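Dextranase (Pseudarthrobacter oxydans, PDB 6NZS) catalyses the endohydrolysis of alpha-1,6-glucosidic linkages in dextran as a member of glycoside hydrolase family 49. Local coordinates at residues A[557-562]-A[581-586]; A[500-505]-A[543-548]; A[505-510]-A[548-553]; A[522-527]-A[575-580]; A[494-499]-A[532-537]. All coordinates share one frame; numbering follows the deposited sequence.

Contact 1 of 5, residues A[557-562]-A[581-586]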
# COMPACT_ATOMS: atom_id res chain seq x y z
N ILE A 557 -5.50 16.04 21.58
CA ILE A 557 -6.94 16.24 21.69
C ILE A 557 -7.44 15.59 22.98
O ILE A 557 -7.19 14.40 23.23
CB ILE A 557 -7.64 15.62 20.47
CG1 ILE A 557 -7.02 16.17 19.17
CG2 ILE A 557 -9.14 15.81 20.53
CD1 ILE A 557 -6.91 17.69 19.10
N GLU A 558 -8.16 16.35 23.80
CA GLU A 558 -8.62 15.83 25.09
C GLU A 558 -10.08 16.20 25.31
O GLU A 558 -10.47 17.36 25.12
CB GLU A 558 -7.78 16.38 26.25
CG GLU A 558 -6.29 16.10 26.14
CD GLU A 558 -5.49 16.77 27.25
OE1 GLU A 558 -5.72 16.45 28.44
OE2 GLU A 558 -4.64 17.63 26.95
N LYS A 559 -10.88 15.22 25.75
CA LYS A 559 -12.27 15.48 26.11
C LYS A 559 -12.38 16.58 27.16
O LYS A 559 -13.39 17.29 27.20
CB LYS A 559 -12.90 14.20 26.64
CG LYS A 559 -14.13 13.73 25.90
CD LYS A 559 -14.66 12.43 26.51
CE LYS A 559 -15.93 11.98 25.84
NZ LYS A 559 -16.53 10.79 26.53
N THR A 560 -11.37 16.74 28.00
CA THR A 560 -11.37 17.73 29.07
C THR A 560 -10.64 19.02 28.72
O THR A 560 -10.51 19.90 29.58
CB THR A 560 -10.77 17.13 30.35
OG1 THR A 560 -9.42 16.72 30.09
CG2 THR A 560 -11.58 15.93 30.82
N ALA A 561 -10.15 19.16 27.49
CA ALA A 561 -9.35 20.31 27.09
C ALA A 561 -10.08 21.27 26.15
O ALA A 561 -9.45 22.21 25.66
CB ALA A 561 -8.02 19.88 26.48
N ASP A 562 -11.36 21.04 25.87
CA ASP A 562 -12.14 21.96 25.03
C ASP A 562 -11.53 22.15 23.64
O ASP A 562 -11.64 23.22 23.04
CB ASP A 562 -12.37 23.30 25.74
CG ASP A 562 -13.54 24.08 25.16
OD1 ASP A 562 -14.49 23.46 24.64
OD2 ASP A 562 -13.50 25.33 25.22
N SER A 581 -19.16 6.01 25.29
CA SER A 581 -18.50 4.94 24.56
C SER A 581 -17.17 5.37 23.95
O SER A 581 -16.59 4.60 23.18
CB SER A 581 -19.42 4.38 23.48
OG SER A 581 -20.47 3.62 24.07
N TRP A 582 -16.69 6.57 24.25
CA TRP A 582 -15.39 6.98 23.74
C TRP A 582 -14.69 7.88 24.74
O TRP A 582 -15.31 8.45 25.64
CB TRP A 582 -15.46 7.66 22.36
CG TRP A 582 -16.14 9.01 22.35
CD1 TRP A 582 -17.48 9.24 22.28
CD2 TRP A 582 -15.51 10.31 22.36
NE1 TRP A 582 -17.73 10.59 22.27
CE2 TRP A 582 -16.54 11.27 22.32
CE3 TRP A 582 -14.18 10.74 22.42
CZ2 TRP A 582 -16.28 12.64 22.33
CZ3 TRP A 582 -13.93 12.11 22.43
CH2 TRP A 582 -14.97 13.04 22.38
N ASN A 583 -13.38 8.02 24.55
CA ASN A 583 -12.59 8.95 25.34
C ASN A 583 -11.43 9.43 24.47
O ASN A 583 -10.98 8.72 23.57
CB ASN A 583 -12.07 8.30 26.62
CG ASN A 583 -11.58 9.31 27.65
OD1 ASN A 583 -11.80 10.52 27.51
ND2 ASN A 583 -10.91 8.82 28.68
N ALA A 584 -10.98 10.65 24.74
CA ALA A 584 -9.76 11.19 24.15
C ALA A 584 -8.97 11.80 25.30
O ALA A 584 -9.48 12.69 25.99
CB ALA A 584 -10.06 12.26 23.09
N TRP A 585 -7.75 11.32 25.52
CA TRP A 585 -6.99 11.81 26.66
C TRP A 585 -5.50 11.74 26.38
O TRP A 585 -5.04 11.02 25.49
CB TRP A 585 -7.35 11.04 27.95
CG TRP A 585 -6.71 9.68 28.10
CD1 TRP A 585 -5.60 9.37 28.83
CD2 TRP A 585 -7.15 8.45 27.50
NE1 TRP A 585 -5.33 8.03 28.73
CE2 TRP A 585 -6.26 7.44 27.93
CE3 TRP A 585 -8.21 8.11 26.66
CZ2 TRP A 585 -6.40 6.11 27.53
CZ3 TRP A 585 -8.35 6.78 26.27
CH2 TRP A 585 -7.45 5.80 26.71
N ARG A 586 -4.75 12.51 27.16
CA ARG A 586 -3.29 12.57 27.08
C ARG A 586 -2.71 11.68 28.17
O ARG A 586 -3.12 11.79 29.33
CB ARG A 586 -2.84 14.01 27.30
CG ARG A 586 -1.38 14.27 27.00
CD ARG A 586 -1.03 15.69 27.44
NE ARG A 586 0.39 15.98 27.33
CZ ARG A 586 0.90 17.20 27.18
NH1 ARG A 586 0.09 18.26 27.14
NH2 ARG A 586 2.21 17.37 27.09
O HOH W 1 -9.53 14.25 28.60
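Lys-559 lies over one face of the Trp-582 indole and ends on that residue's own backbone. Its CE sits 3.5 Å from the centroid of the six-membered ring, almost on the normal, a CH-pi contact, while CG comes against CH2 and CZ3 at the rim. Further out, NZ stands over the five-membered ring, 4.3 Å from its centroid, in a cation-pi contact, and donates to Trp-582 O at 2.8 Å. A second acceptor for NZ is the carbonyl of Trp-579, whose ring also takes part in a cation-pi contact with the lysine. The chain is extended beyond CG, which lets its methylenes cross the indole, and CD passes Asn-583 OD1 at 3.6 Å. An alanine here would probably leave the Trp-582 carbonyl without this donor and open a gap over the indole face. Behind the side chain, the backbone is fixed by Lys-559 N donating to Ala-584 O at 2.9 Å (169°), an oxygen that also accepts from a water bound by Thr-560 N. Lys-559 is the second residue of a type I turn from Glu-558 to Ala-561, and Ala-584 CB packs against Ile-557 O. Strand 582-585 continues the parallel stacking of the solenoid beside strand 545-552, with Phe-574 and Trp-564 meeting the Trp-582 ring; the turn 558-561 borders this last strand.

Contact 2 of 5, residues A[500-505]-A[543-548]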
# COMPACT_ATOMS: atom_id res chain seq x y z
N ILE A 500 -11.69 -0.80 21.18
CA ILE A 500 -10.87 -0.35 20.06
C ILE A 500 -9.96 0.74 20.60
O ILE A 500 -10.44 1.70 21.22
CB ILE A 500 -11.76 0.19 18.93
CG1 ILE A 500 -12.90 -0.79 18.60
CG2 ILE A 500 -10.90 0.56 17.71
CD1 ILE A 500 -12.45 -2.17 18.16
N HIS A 501 -8.66 0.60 20.39
CA HIS A 501 -7.70 1.54 20.96
C HIS A 501 -6.87 2.13 19.84
O HIS A 501 -6.29 1.39 19.04
CB HIS A 501 -6.80 0.82 21.98
CG HIS A 501 -6.14 1.74 22.95
ND1 HIS A 501 -6.53 1.84 24.27
CD2 HIS A 501 -5.11 2.61 22.80
CE1 HIS A 501 -5.76 2.72 24.89
NE2 HIS A 501 -4.89 3.21 24.02
N VAL A 502 -6.82 3.46 19.78
CA VAL A 502 -5.98 4.19 18.82
C VAL A 502 -5.04 5.05 19.65
O VAL A 502 -5.47 6.04 20.25
CB VAL A 502 -6.82 5.04 17.86
CG1 VAL A 502 -5.91 5.75 16.85
CG2 VAL A 502 -7.85 4.18 17.13
N LYS A 503 -3.76 4.68 19.68
CA LYS A 503 -2.76 5.37 20.49
C LYS A 503 -1.76 6.05 19.58
O LYS A 503 -1.21 5.43 18.65
CB LYS A 503 -2.04 4.39 21.42
CG LYS A 503 -1.05 5.07 22.35
CD LYS A 503 -0.48 4.10 23.39
CE LYS A 503 0.44 4.84 24.35
NZ LYS A 503 0.83 4.00 25.52
N ASN A 504 -1.50 7.33 19.84
CA ASN A 504 -0.54 8.12 19.06
C ASN A 504 -0.88 8.16 17.57
O ASN A 504 -0.02 8.00 16.70
CB ASN A 504 0.92 7.69 19.30
CG ASN A 504 1.91 8.69 18.70
OD1 ASN A 504 1.62 9.89 18.60
ND2 ASN A 504 3.08 8.20 18.29
N LEU A 505 -2.16 8.39 17.27
CA LEU A 505 -2.54 8.90 15.96
C LEU A 505 -2.12 10.36 15.95
O LEU A 505 -2.76 11.20 16.59
CB LEU A 505 -4.04 8.76 15.74
CG LEU A 505 -4.59 9.48 14.50
CD1 LEU A 505 -3.93 8.95 13.23
CD2 LEU A 505 -6.10 9.38 14.42
N ASN A 543 -13.97 -0.09 27.49
CA ASN A 543 -14.42 -1.07 26.50
C ASN A 543 -15.05 -0.42 25.27
O ASN A 543 -15.73 -1.10 24.50
CB ASN A 543 -15.41 -2.05 27.14
CG ASN A 543 -15.56 -3.34 26.34
OD1 ASN A 543 -14.57 -3.90 25.86
ND2 ASN A 543 -16.80 -3.80 26.18
N GLY A 544 -14.83 0.88 25.06
CA GLY A 544 -15.35 1.53 23.88
C GLY A 544 -14.23 1.90 22.92
O GLY A 544 -13.32 1.11 22.68
N LEU A 545 -14.28 3.11 22.38
CA LEU A 545 -13.24 3.63 21.50
C LEU A 545 -12.33 4.55 22.29
O LEU A 545 -12.78 5.58 22.80
CB LEU A 545 -13.87 4.38 20.33
CG LEU A 545 -12.90 5.10 19.39
CD1 LEU A 545 -11.94 4.14 18.69
CD2 LEU A 545 -13.69 5.87 18.36
N ALA A 546 -11.06 4.19 22.40
CA ALA A 546 -10.07 4.97 23.13
C ALA A 546 -9.17 5.70 22.14
O ALA A 546 -8.51 5.06 21.31
CB ALA A 546 -9.22 4.07 24.03
N LEU A 547 -9.13 7.03 22.23
CA LEU A 547 -8.19 7.87 21.48
C LEU A 547 -7.18 8.41 22.47
O LEU A 547 -7.43 9.43 23.13
CB LEU A 547 -8.91 8.99 20.75
CG LEU A 547 -10.09 8.54 19.89
CD1 LEU A 547 -10.84 9.73 19.30
CD2 LEU A 547 -9.66 7.58 18.79
N GLU A 548 -6.03 7.75 22.58
CA GLU A 548 -4.99 8.13 23.53
C GLU A 548 -3.88 8.84 22.76
O GLU A 548 -3.31 8.28 21.83
CB GLU A 548 -4.43 6.88 24.21
CG GLU A 548 -3.35 7.18 25.23
CD GLU A 548 -2.79 5.94 25.90
OE1 GLU A 548 -3.23 4.82 25.55
OE2 GLU A 548 -1.92 6.09 26.78
O HOH W 2 -1.81 2.77 26.50
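Glu-548 reaches across to two side chains of the neighbouring parallel strand, His-501 and Lys-503. Its CB lies 3.7 Å from His-501 NE2; CG is anti to the backbone N (chi1 -179°) and the chain stays extended, running side by side with Lys-503 in the same direction. CD meets Lys-503 CE and CD. At the tip, OE1 accepts from His-501 NE2 at 2.8 Å, the oxygen lying near the imidazole plane and the two flat groups turned 71° apart. OE2 faces Lys-503 NZ at 3.7 Å, a long salt bridge, and is bonded by Thr-587 OG1. A water accepts a hydrogen bond from Lys-503 NZ and donates one to OE1. Ala-546 CB covers one face of the imidazole, 3.5 Å from ND1. On the other side of the sheet, Ile-500 CG2 meets Leu-545 CD1 at 3.9 Å and Val-502 CB meets Leu-547 CD2, inside the right-handed parallel beta-helix. Five backbone bonds, from Ile-500 N to Gly-544 O through Asn-504 N to Glu-548 O, fix this register. With His-501, Lys-503, a water and Thr-587 around it, the buried Glu-548 carboxylate probably stays ionised, and accepting from NE2 it keeps a proton on that nitrogen.

Contact 3 of 5, residues A[505-510]-A[548-553]; sequences LNIDAW and ENYSVG
Ile-507 O is gripped by two donors, Gly-553 N at 2.9 Å and a water that also donates to Ser-551 OG at 2.8 Å; the CA of Val-552 adds a CA-H...O contact. Ser-551 OG lies 3.3 Å from Asn-506 CB, on the same face of the paired strands. Ser-551 itself is held at both backbone ends: its N donates to Leu-505 O, and its O accepts from Ile-507 N at 2.9 Å (172°). These bonds make a short parallel ladder in the beta-helix, the coil-to-coil pairing of the pectate-lyase-like solenoid, just before the chain turns a corner at Asp-508 and enters strand 509-510. Around the corner Trp-510 folds back on Val-552 and Tyr-550. Val-552 CG1 lies over one face of the Trp-510 indole, 4.0 Å from the centroid of the five-membered ring, and CG2 meets CZ2 at 3.6 Å. With CG1 anti to the backbone N (chi1 -173°), CG2 falls beside that N, and both methyls touch the indole. Tyr-550 OH comes up at the edge of the same indole, 3.3 Å from CZ2, with the two side chains crossing at about a right angle; this hydroxyl bonds Gly-570 O, as Trp-510 NE1 does Leu-569 O. The Tyr-550 ring runs alongside Leu-505, CD1 lying 3.9 Å from CD2 of the leucine, and its CE1 meets Ile-507 CD1.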
# COMPACT_ATOMS: atom_id res chain seq x y z
N LEU A 505 -2.16 8.39 17.27
CA LEU A 505 -2.54 8.90 15.96
C LEU A 505 -2.12 10.36 15.95
O LEU A 505 -2.76 11.20 16.59
CB LEU A 505 -4.04 8.76 15.74
CG LEU A 505 -4.59 9.48 14.50
CD1 LEU A 505 -3.93 8.95 13.23
CD2 LEU A 505 -6.10 9.38 14.42
N ASN A 506 -1.02 10.67 15.25
CA ASN A 506 -0.48 12.02 15.22
C ASN A 506 -0.56 12.53 13.80
O ASN A 506 0.04 11.96 12.88
CB ASN A 506 0.94 12.08 15.81
CG ASN A 506 1.94 11.25 15.05
OD1 ASN A 506 2.72 11.78 14.25
ND2 ASN A 506 1.99 9.95 15.34
N ILE A 507 -1.36 13.57 13.61
CA ILE A 507 -1.62 14.16 12.30
C ILE A 507 -0.95 15.52 12.24
O ILE A 507 -1.11 16.34 13.15
CB ILE A 507 -3.14 14.27 12.07
CG1 ILE A 507 -3.77 12.87 12.03
CG2 ILE A 507 -3.45 15.04 10.78
CD1 ILE A 507 -5.30 12.89 12.00
N ASP A 508 -0.19 15.77 11.18
CA ASP A 508 0.51 17.05 11.07
C ASP A 508 -0.47 18.22 10.98
O ASP A 508 -0.31 19.24 11.66
CB ASP A 508 1.42 17.08 9.84
CG ASP A 508 2.76 16.43 10.08
OD1 ASP A 508 3.04 16.01 11.21
OD2 ASP A 508 3.55 16.35 9.11
N ALA A 509 -1.48 18.10 10.12
CA ALA A 509 -2.36 19.23 9.84
C ALA A 509 -3.62 18.71 9.16
O ALA A 509 -3.62 17.65 8.53
CB ALA A 509 -1.68 20.26 8.94
N TRP A 510 -4.69 19.49 9.29
CA TRP A 510 -5.84 19.28 8.42
C TRP A 510 -5.64 20.01 7.10
O TRP A 510 -4.87 20.97 7.00
CB TRP A 510 -7.13 19.80 9.06
CG TRP A 510 -7.45 19.17 10.38
CD1 TRP A 510 -7.63 19.82 11.57
CD2 TRP A 510 -7.66 17.78 10.65
NE1 TRP A 510 -7.92 18.92 12.57
CE2 TRP A 510 -7.95 17.66 12.03
CE3 TRP A 510 -7.63 16.62 9.86
CZ2 TRP A 510 -8.19 16.42 12.64
CZ3 TRP A 510 -7.87 15.40 10.46
CH2 TRP A 510 -8.15 15.30 11.84
N GLU A 548 -6.03 7.75 22.58
CA GLU A 548 -4.99 8.13 23.53
C GLU A 548 -3.88 8.84 22.76
O GLU A 548 -3.31 8.28 21.83
CB GLU A 548 -4.43 6.88 24.21
CG GLU A 548 -3.35 7.18 25.23
CD GLU A 548 -2.79 5.94 25.90
OE1 GLU A 548 -3.23 4.82 25.55
OE2 GLU A 548 -1.92 6.09 26.78
N ASN A 549 -3.58 10.08 23.15
CA ASN A 549 -2.56 10.88 22.46
C ASN A 549 -2.87 11.02 20.97
O ASN A 549 -1.98 10.93 20.12
CB ASN A 549 -1.15 10.33 22.67
CG ASN A 549 -0.80 10.22 24.12
OD1 ASN A 549 -1.28 11.01 24.94
ND2 ASN A 549 0.04 9.25 24.46
N TYR A 550 -4.15 11.20 20.65
CA TYR A 550 -4.55 11.69 19.34
C TYR A 550 -4.15 13.15 19.26
O TYR A 550 -4.51 13.94 20.14
CB TYR A 550 -6.06 11.52 19.21
CG TYR A 550 -6.77 12.26 18.08
CD1 TYR A 550 -6.15 12.46 16.84
CD2 TYR A 550 -8.06 12.74 18.25
CE1 TYR A 550 -6.81 13.12 15.82
CE2 TYR A 550 -8.72 13.40 17.25
CZ TYR A 550 -8.09 13.60 16.03
OH TYR A 550 -8.76 14.26 15.03
N SER A 551 -3.35 13.52 18.26
CA SER A 551 -2.84 14.88 18.19
C SER A 551 -2.94 15.42 16.77
O SER A 551 -2.86 14.67 15.79
CB SER A 551 -1.39 14.99 18.69
OG SER A 551 -0.48 14.32 17.83
N VAL A 552 -3.12 16.73 16.68
CA VAL A 552 -3.10 17.47 15.42
C VAL A 552 -2.15 18.64 15.59
O VAL A 552 -2.29 19.41 16.55
CB VAL A 552 -4.50 17.98 15.04
CG1 VAL A 552 -4.45 18.59 13.65
CG2 VAL A 552 -5.55 16.86 15.10
N GLY A 553 -1.18 18.76 14.70
CA GLY A 553 -0.21 19.84 14.81
C GLY A 553 0.57 19.83 16.10
O GLY A 553 1.02 20.89 16.56
O HOH W 3 -4.51 8.49 19.11
O HOH W 4 0.26 15.90 15.70

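Contact 4 of 5, residues A[522-527]-A[575-580]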
# COMPACT_ATOMS: atom_id res chain seq x y z
N LEU A 522 -18.87 8.43 14.76
CA LEU A 522 -19.05 7.17 15.50
C LEU A 522 -20.55 6.97 15.62
O LEU A 522 -21.22 7.70 16.36
CB LEU A 522 -18.41 7.27 16.87
CG LEU A 522 -18.51 6.02 17.76
CD1 LEU A 522 -17.75 4.84 17.16
CD2 LEU A 522 -17.96 6.34 19.13
N LYS A 523 -21.09 5.99 14.88
CA LYS A 523 -22.53 5.82 14.76
C LYS A 523 -22.88 4.34 14.88
O LYS A 523 -22.14 3.49 14.38
CB LYS A 523 -23.03 6.32 13.40
CG LYS A 523 -22.79 7.81 13.15
CD LYS A 523 -23.44 8.28 11.86
CE LYS A 523 -23.24 9.77 11.65
NZ LYS A 523 -24.06 10.57 12.62
N ARG A 524 -24.01 4.05 15.53
CA ARG A 524 -24.49 2.69 15.70
C ARG A 524 -25.62 2.44 14.71
O ARG A 524 -26.67 3.09 14.78
CB ARG A 524 -24.99 2.48 17.14
CG ARG A 524 -23.92 2.73 18.19
CD ARG A 524 -24.36 2.30 19.58
NE ARG A 524 -25.44 3.12 20.13
CZ ARG A 524 -26.56 2.65 20.66
NH1 ARG A 524 -26.78 1.34 20.70
NH2 ARG A 524 -27.47 3.48 21.13
N TYR A 525 -25.40 1.50 13.79
CA TYR A 525 -26.44 1.12 12.84
C TYR A 525 -27.31 0.01 13.44
O TYR A 525 -27.02 -0.53 14.52
CB TYR A 525 -25.82 0.73 11.50
CG TYR A 525 -25.39 1.92 10.64
CD1 TYR A 525 -25.35 3.21 11.18
CD2 TYR A 525 -25.05 1.76 9.31
CE1 TYR A 525 -24.97 4.30 10.40
CE2 TYR A 525 -24.67 2.84 8.52
CZ TYR A 525 -24.64 4.10 9.08
OH TYR A 525 -24.27 5.18 8.30
N THR A 526 -28.40 -0.31 12.75
CA THR A 526 -29.35 -1.33 13.21
C THR A 526 -29.46 -2.45 12.19
O THR A 526 -28.98 -2.37 11.07
CB THR A 526 -30.76 -0.74 13.42
OG1 THR A 526 -31.40 -0.55 12.15
CG2 THR A 526 -30.70 0.59 14.15
N ASN A 527 -30.14 -3.53 12.60
CA ASN A 527 -30.60 -4.53 11.65
C ASN A 527 -31.93 -4.07 11.06
O ASN A 527 -32.47 -3.04 11.47
CB ASN A 527 -30.66 -5.91 12.33
CG ASN A 527 -31.64 -5.97 13.49
OD1 ASN A 527 -32.50 -5.10 13.66
ND2 ASN A 527 -31.50 -7.01 14.30
N ASP A 575 -21.64 10.71 17.62
CA ASP A 575 -23.03 10.90 18.04
C ASP A 575 -23.11 11.12 19.54
O ASP A 575 -22.41 10.47 20.32
CB ASP A 575 -23.87 9.66 17.69
CG ASP A 575 -24.16 9.51 16.21
OD1 ASP A 575 -23.67 10.32 15.39
OD2 ASP A 575 -24.87 8.55 15.86
N GLY A 576 -23.97 12.05 19.96
CA GLY A 576 -24.11 12.35 21.37
C GLY A 576 -24.51 11.15 22.20
O GLY A 576 -24.07 11.01 23.35
N GLU A 577 -25.32 10.25 21.64
CA GLU A 577 -25.73 9.06 22.37
C GLU A 577 -24.56 8.15 22.71
O GLU A 577 -24.69 7.28 23.57
CB GLU A 577 -26.82 8.29 21.62
CG GLU A 577 -26.34 7.51 20.40
CD GLU A 577 -27.44 6.68 19.76
OE1 GLU A 577 -28.59 6.73 20.24
OE2 GLU A 577 -27.17 5.97 18.76
N ASN A 578 -23.42 8.33 22.05
CA ASN A 578 -22.25 7.50 22.27
C ASN A 578 -21.21 8.16 23.16
O ASN A 578 -20.08 7.67 23.25
CB ASN A 578 -21.63 7.09 20.93
CG ASN A 578 -22.59 6.31 20.07
OD1 ASN A 578 -23.39 5.52 20.59
ND2 ASN A 578 -22.54 6.53 18.76
N TRP A 579 -21.58 9.26 23.84
CA TRP A 579 -20.64 10.00 24.68
C TRP A 579 -19.85 9.08 25.61
O TRP A 579 -18.63 9.21 25.73
CB TRP A 579 -21.40 11.05 25.49
CG TRP A 579 -20.52 11.84 26.42
CD1 TRP A 579 -20.40 11.68 27.77
CD2 TRP A 579 -19.64 12.90 26.06
NE1 TRP A 579 -19.50 12.59 28.27
CE2 TRP A 579 -19.02 13.35 27.24
CE3 TRP A 579 -19.32 13.53 24.85
CZ2 TRP A 579 -18.10 14.40 27.25
CZ3 TRP A 579 -18.40 14.56 24.85
CH2 TRP A 579 -17.80 14.98 26.04
N ASN A 580 -20.53 8.15 26.28
CA ASN A 580 -19.82 7.32 27.24
C ASN A 580 -19.10 6.13 26.61
O ASN A 580 -18.47 5.35 27.33
CB ASN A 580 -20.77 6.88 28.36
CG ASN A 580 -21.07 8.01 29.31
OD1 ASN A 580 -20.17 8.76 29.70
ND2 ASN A 580 -22.34 8.16 29.67
O HOH W 5 -21.02 10.48 14.51
O HOH W 6 -25.06 6.15 17.09
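The guanidinium of Arg-524 has Asn-578 OD1 at its edge, near its plane, and Glu-577 OE2 obliquely placed beside it. NE makes a weak bond of 3.2 Å to Asn-578 OD1, the guanidinium and amide planes standing 76° apart, and NH2 forms a salt bridge with Glu-577 OE2 at 3.5 Å; NH1 turns to Val-533 O. The amide's other end, Asn-578 ND2, donates to Leu-522 O at 3.0 Å from above the carbonyl plane, while Asp-575 N reaches that oxygen from the opposite face. Lys-523 bends at chi4 (-71°) to bring NZ to the syn lone pair of Asp-575 OD1 at 2.8 Å. A water joins Arg-524 N, Asp-575 OD2, Glu-577 OE2 and Asn-578 ND2. Strand 521-524, at the border of a six-stranded parallel sheet of the solenoid, is thereby tied to Asp-575 and the 3-10 segment 576-580 that follows it. Lys-532 also binds Glu-577, and each carboxylate is probably kept ionised by its basic partners.

Contact 5 of 5, residues A[494-499]-A[532-537]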
# COMPACT_ATOMS: atom_id res chain seq x y z
N LEU A 494 -21.30 -1.68 11.99
CA LEU A 494 -22.17 -2.72 11.46
C LEU A 494 -22.22 -3.94 12.37
O LEU A 494 -22.94 -4.90 12.07
CB LEU A 494 -21.73 -3.13 10.05
CG LEU A 494 -21.73 -2.00 9.01
CD1 LEU A 494 -21.10 -2.48 7.71
CD2 LEU A 494 -23.14 -1.48 8.78
N SER A 495 -21.48 -3.90 13.47
CA SER A 495 -21.40 -4.97 14.45
C SER A 495 -21.26 -4.32 15.82
O SER A 495 -20.88 -3.15 15.93
CB SER A 495 -20.16 -5.85 14.21
OG SER A 495 -20.12 -6.38 12.89
N ASP A 496 -21.59 -5.07 16.87
CA ASP A 496 -21.17 -4.65 18.21
C ASP A 496 -19.67 -4.38 18.17
O ASP A 496 -18.91 -5.13 17.55
CB ASP A 496 -21.46 -5.75 19.23
CG ASP A 496 -22.93 -5.85 19.60
OD1 ASP A 496 -23.77 -5.08 19.08
OD2 ASP A 496 -23.26 -6.73 20.42
N THR A 497 -19.25 -3.29 18.81
CA THR A 497 -17.88 -2.81 18.69
C THR A 497 -17.34 -2.52 20.08
O THR A 497 -17.91 -1.70 20.81
CB THR A 497 -17.85 -1.55 17.83
OG1 THR A 497 -18.33 -1.86 16.51
CG2 THR A 497 -16.43 -1.01 17.71
N GLU A 498 -16.24 -3.19 20.45
CA GLU A 498 -15.74 -3.12 21.82
C GLU A 498 -14.22 -3.02 21.85
O GLU A 498 -13.52 -3.68 21.08
CB GLU A 498 -16.17 -4.34 22.63
CG GLU A 498 -17.67 -4.44 22.81
CD GLU A 498 -18.12 -5.84 23.17
OE1 GLU A 498 -17.29 -6.62 23.67
OE2 GLU A 498 -19.31 -6.14 22.95
N ASN A 499 -13.72 -2.21 22.78
CA ASN A 499 -12.30 -2.11 23.10
C ASN A 499 -11.43 -1.91 21.86
O ASN A 499 -10.55 -2.70 21.54
CB ASN A 499 -11.82 -3.29 23.95
CG ASN A 499 -10.51 -3.00 24.65
OD1 ASN A 499 -10.26 -1.86 25.04
ND2 ASN A 499 -9.67 -4.01 24.80
N LYS A 532 -30.30 -1.93 17.47
CA LYS A 532 -29.02 -1.25 17.28
C LYS A 532 -27.87 -2.11 17.77
O LYS A 532 -27.97 -2.79 18.79
CB LYS A 532 -29.00 0.06 18.08
CG LYS A 532 -29.57 1.26 17.35
CD LYS A 532 -28.99 2.55 17.89
CE LYS A 532 -30.01 3.67 17.81
NZ LYS A 532 -29.39 5.00 18.03
N VAL A 533 -26.76 -2.08 17.03
CA VAL A 533 -25.52 -2.59 17.60
C VAL A 533 -25.12 -1.72 18.78
O VAL A 533 -25.57 -0.57 18.93
CB VAL A 533 -24.37 -2.66 16.58
CG1 VAL A 533 -24.78 -3.48 15.37
CG2 VAL A 533 -23.93 -1.26 16.16
N THR A 534 -24.27 -2.27 19.64
CA THR A 534 -23.78 -1.56 20.81
C THR A 534 -22.30 -1.25 20.64
O THR A 534 -21.55 -2.01 20.02
CB THR A 534 -23.98 -2.40 22.07
OG1 THR A 534 -23.19 -3.59 21.99
CG2 THR A 534 -25.45 -2.80 22.21
N ILE A 535 -21.89 -0.10 21.16
CA ILE A 535 -20.49 0.23 21.35
C ILE A 535 -20.20 0.13 22.84
O ILE A 535 -20.96 0.66 23.66
CB ILE A 535 -20.14 1.62 20.80
CG1 ILE A 535 -20.53 1.70 19.33
CG2 ILE A 535 -18.65 1.88 20.98
CD1 ILE A 535 -20.46 3.09 18.78
N GLY A 536 -19.12 -0.57 23.18
CA GLY A 536 -18.81 -0.80 24.57
C GLY A 536 -18.67 0.49 25.35
O GLY A 536 -18.41 1.57 24.80
N ASN A 537 -18.85 0.38 26.66
CA ASN A 537 -18.68 1.52 27.55
C ASN A 537 -17.19 1.82 27.71
O ASN A 537 -16.41 0.94 28.08
CB ASN A 537 -19.28 1.20 28.92
CG ASN A 537 -19.01 2.29 29.92
OD1 ASN A 537 -17.97 2.30 30.58
ND2 ASN A 537 -19.93 3.25 30.03
O HOH W 7 -24.06 -6.05 23.13
O HOH W 8 -20.77 -3.58 22.99
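A short parallel, strand-like pairing extends the beta-helix here: segment 532-537 runs beside the start of strand 495-507, bridged at Thr-497 and Ile-535. Asp-496 and Thr-534 meet at its first rung. Thr-534 N donates to Asp-496 OD1 at 2.9 Å (167°), approaching from above the carboxylate plane. Here a side-chain oxygen serves where the ladder further on uses carbonyls. The first torsion of Asp-496 (chi1 -76°) sets CG beside the backbone N, and Val-533 CB lies 3.5 Å from the same OD1. Asp-496 OD2 accepts from a water that is also hydrogen-bonded to Thr-534 OG1. A second water, 2.6 Å from Thr-534 OG1, donates to Glu-498 OE2. Two backbone bonds follow, Thr-497 N to Thr-534 O and Gly-536 N to Thr-497 O. Val-533 CG1 and CG2 pack on the backbone of Ser-495, CG2 at 3.6 Å from its O. A CB at Gly-536 would fall about 3.4 Å from Glu-498 CG, a tight fit. An alanine in place of Asp-496 would probably leave Thr-534 N without its acceptor and the first water on Thr-534 OG1 without its OD2 partner. Outside the pairing, Lys-532 NZ is salt-bridged to Glu-577. With two acidic side chains turned to the waters about Thr-534 OG1, the side with Asp-496 and Glu-498 is likely to carry negative charge that the waters partly screen.

How the contacts relate
All five contacts lie in the last coils of the beta-helix, inside the family 49 range. Contacts 5, 2 and 3 follow one another down strand 495-507: the centres of 5 and 2 are about 14 Å apart, those of 2 and 3 about 13 Å, and contacts 2 and 3 share Leu-505 and Glu-548. Strand 545-552 pairs in turn with strand 582-585, which brings contact 1 to about 10 Å from contact 2. Contact 4, on the separate sheet ending in strand 521-524, is about 9 Å from contact 5 and joined to it by Glu-577 and Lys-532. Segments of contacts 2, 3, 4 and 5 alternate along the chain, as expected where coils stack; contact 1 follows 2, 3 and 5 in series but alternates with 4.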